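Local structure of biotin binding protein A (Gallus gallus, 2C1Q) at residues R90-L95 / V121-K126. The protein binds biotin within a beta barrel and, as a member of the avidin family, assembles into a tetramer. Numbering follows the deposited sequence.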
loop_
_atom_site.group_PDB
_atom_site.type_symbol
_atom_site.label_atom_id
_atom_site.label_comp_id
_atom_site.label_asym_id
_atom_site.label_seq_id
_atom_site.Cartn_x
_atom_site.Cartn_y
_atom_site.Cartn_z
ATOM N N ARG A 90 24.570 17.115 8.428
ATOM C CA ARG A 90 25.696 16.621 9.218
ATOM C C ARG A 90 26.206 15.232 8.770
ATOM O O ARG A 90 26.753 14.461 9.575
ATOM C CB ARG A 90 25.333 16.639 10.715
ATOM C CG ARG A 90 24.816 17.999 11.227
ATOM C CD ARG A 90 24.682 18.004 12.752
ATOM N NE ARG A 90 24.581 19.362 13.309
ATOM C CZ ARG A 90 24.650 19.666 14.608
ATOM N NH1 ARG A 90 24.837 18.717 15.526
ATOM N NH2 ARG A 90 24.539 20.932 14.995
ATOM N N GLY A 91 26.030 14.930 7.481
ATOM C CA GLY A 91 26.558 13.707 6.856
ATOM C C GLY A 91 25.831 12.400 7.145
ATOM O O GLY A 91 26.306 11.334 6.748
ATOM N N LYS A 92 24.682 12.478 7.819
ATOM C CA LYS A 92 23.930 11.292 8.242
ATOM C C LYS A 92 23.098 10.700 7.091
ATOM O O LYS A 92 22.330 11.417 6.435
ATOM C CB LYS A 92 23.034 11.642 9.425
ATOM C CG LYS A 92 22.387 10.463 10.133
ATOM C CD LYS A 92 21.131 10.930 10.869
ATOM C CE LYS A 92 20.698 9.946 11.963
ATOM N NZ LYS A 92 19.467 10.430 12.656
ATOM N N GLU A 93 23.273 9.393 6.875
ATOM C CA GLU A 93 22.619 8.612 5.822
ATOM C C GLU A 93 21.342 7.974 6.325
ATOM O O GLU A 93 21.294 7.495 7.452
ATOM C CB GLU A 93 23.543 7.486 5.353
ATOM C CG GLU A 93 24.802 7.956 4.624
ATOM C CD GLU A 93 25.959 7.006 4.790
ATOM O OE1 GLU A 93 26.354 6.751 5.939
ATOM O OE2 GLU A 93 26.469 6.493 3.776
ATOM N N MET A 94 20.318 7.931 5.473
ATOM C CA MET A 94 19.066 7.267 5.832
ATOM C C MET A 94 18.461 6.590 4.633
ATOM O O MET A 94 18.354 7.197 3.589
ATOM C CB MET A 94 18.043 8.277 6.369
ATOM C CG MET A 94 18.610 9.301 7.361
ATOM S SD MET A 94 17.365 10.507 7.813
ATOM C CE MET A 94 16.555 9.615 9.142
ATOM N N LEU A 95 18.054 5.334 4.798
ATOM C CA LEU A 95 17.255 4.643 3.786
ATOM C C LEU A 95 15.759 4.797 4.096
ATOM O O LEU A 95 15.285 4.352 5.142
ATOM C CB LEU A 95 17.612 3.148 3.731
ATOM C CG LEU A 95 19.093 2.774 3.610
ATOM C CD1 LEU A 95 19.237 1.263 3.720
ATOM C CD2 LEU A 95 19.671 3.293 2.300
ATOM N N VAL A 121 12.556 3.268 8.239
ATOM C CA VAL A 121 13.673 4.201 8.035
ATOM C C VAL A 121 14.903 3.524 8.603
ATOM O O VAL A 121 14.892 3.109 9.752
ATOM C CB VAL A 121 13.476 5.562 8.732
ATOM C CG1 VAL A 121 14.630 6.546 8.337
ATOM C CG2 VAL A 121 12.165 6.178 8.317
ATOM N N PHE A 122 15.936 3.363 7.785
ATOM C CA PHE A 122 17.166 2.696 8.246
ATOM C C PHE A 122 18.286 3.707 8.394
ATOM O O PHE A 122 18.425 4.609 7.573
ATOM C CB PHE A 122 17.656 1.618 7.267
ATOM C CG PHE A 122 16.729 0.453 7.094
ATOM C CD1 PHE A 122 17.034 -0.777 7.650
ATOM C CD2 PHE A 122 15.577 0.571 6.343
ATOM C CE1 PHE A 122 16.198 -1.865 7.456
ATOM C CE2 PHE A 122 14.734 -0.486 6.183
ATOM C CZ PHE A 122 15.047 -1.712 6.717
ATOM N N THR A 123 19.098 3.533 9.424
ATOM C CA THR A 123 20.349 4.273 9.485
ATOM C C THR A 123 21.500 3.283 9.652
ATOM O O THR A 123 21.288 2.122 10.063
ATOM C CB THR A 123 20.321 5.376 10.589
ATOM O OG1 THR A 123 19.987 4.784 11.839
ATOM C CG2 THR A 123 19.277 6.451 10.259
ATOM N N ARG A 124 22.704 3.722 9.285
ATOM C CA ARG A 124 23.893 2.868 9.332
ATOM C C ARG A 124 24.313 2.568 10.775
ATOM O O ARG A 124 24.429 3.493 11.566
ATOM C CB ARG A 124 25.027 3.557 8.592
ATOM C CG ARG A 124 26.016 2.612 8.043
ATOM C CD ARG A 124 27.136 3.322 7.371
ATOM N NE ARG A 124 26.879 3.720 5.988
ATOM C CZ ARG A 124 26.749 2.902 4.939
ATOM N NH1 ARG A 124 26.758 1.575 5.076
ATOM N NH2 ARG A 124 26.560 3.438 3.743
ATOM N N VAL A 125 24.529 1.299 11.116
ATOM C CA VAL A 125 25.018 0.900 12.468
ATOM C C VAL A 125 26.468 1.391 12.682
ATOM O O VAL A 125 27.337 1.217 11.821
ATOM C CB VAL A 125 24.921 -0.638 12.719
ATOM C CG1 VAL A 125 25.687 -1.055 14.000
ATOM C CG2 VAL A 125 23.472 -1.089 12.836
ATOM N N LYS A 126 26.721 2.022 13.824
ATOM C CA LYS A 126 27.982 2.749 14.009
ATOM C C LYS A 126 29.166 1.804 14.115
ATOM O O LYS A 126 29.033 0.640 14.538
ATOM C CB LYS A 126 27.913 3.691 15.212
ATOM C CG LYS A 126 26.994 4.884 15.019
ATOM C CD LYS A 126 26.814 5.617 16.342
ATOM C CE LYS A 126 25.408 6.162 16.487
ATOM N NZ LYS A 126 25.168 7.265 15.515
ATOM O OXT LYS A 126 30.275 2.198 13.744
HETATM O O HOH W 1 22.999 6.583 9.294
#
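Leu95 and Phe122 form an antiparallel hydrogen-bonded pair between the start of strand 93-102 and the end of strand 115-124, the last two strands of the eight-stranded avidin barrel. Two backbone bonds define it: Leu95 N to Phe122 O and Phe122 N to Leu95 O, each 2.9 Å. Both side chains leave the same face of the sheet, and CB of Leu95 lies 3.9 Å from CB of Phe122. Leu95 CD1 rests against the same CB, so the leucine side chain packs on the root of the phenylalanine and not over its ring; Leu95 O lies at the ring edge, in its plane. Trp11 and Met19 add to this apolar cluster, and the Phe122 side chain comes to about 5 Å from bound biotin.

Toward the strand ends direct backbone pairing gives way to a water, which donates to Glu93 O at 2.7 Å and accepts from Arg124 N at 2.9 Å. Beyond it, Arg124 grips the buried Glu93 side-on: NE reaches OE1 and NH2 reaches OE2, both at 3.1 Å and nearly straight. The bend at chi3 (-83°) turns the guanidinium back to the glutamate. Both oxygens lie in or near the guanidinium plane, yet the nitrogens approach from above the carboxylate, the two planes being 50° apart. Replacing Arg124 by alanine removes both donors, which would probably leave the Glu93 carboxylate without this countercharge and the carbonyls of Glu6 and Gln8 without their guanidinium partners. Since Cys5 N also binds Glu93 OE2, the ion pair joins the N-terminal segment to both strands, and the paired charges with added backbone partners are likely to ease the cost of burying the carboxylate.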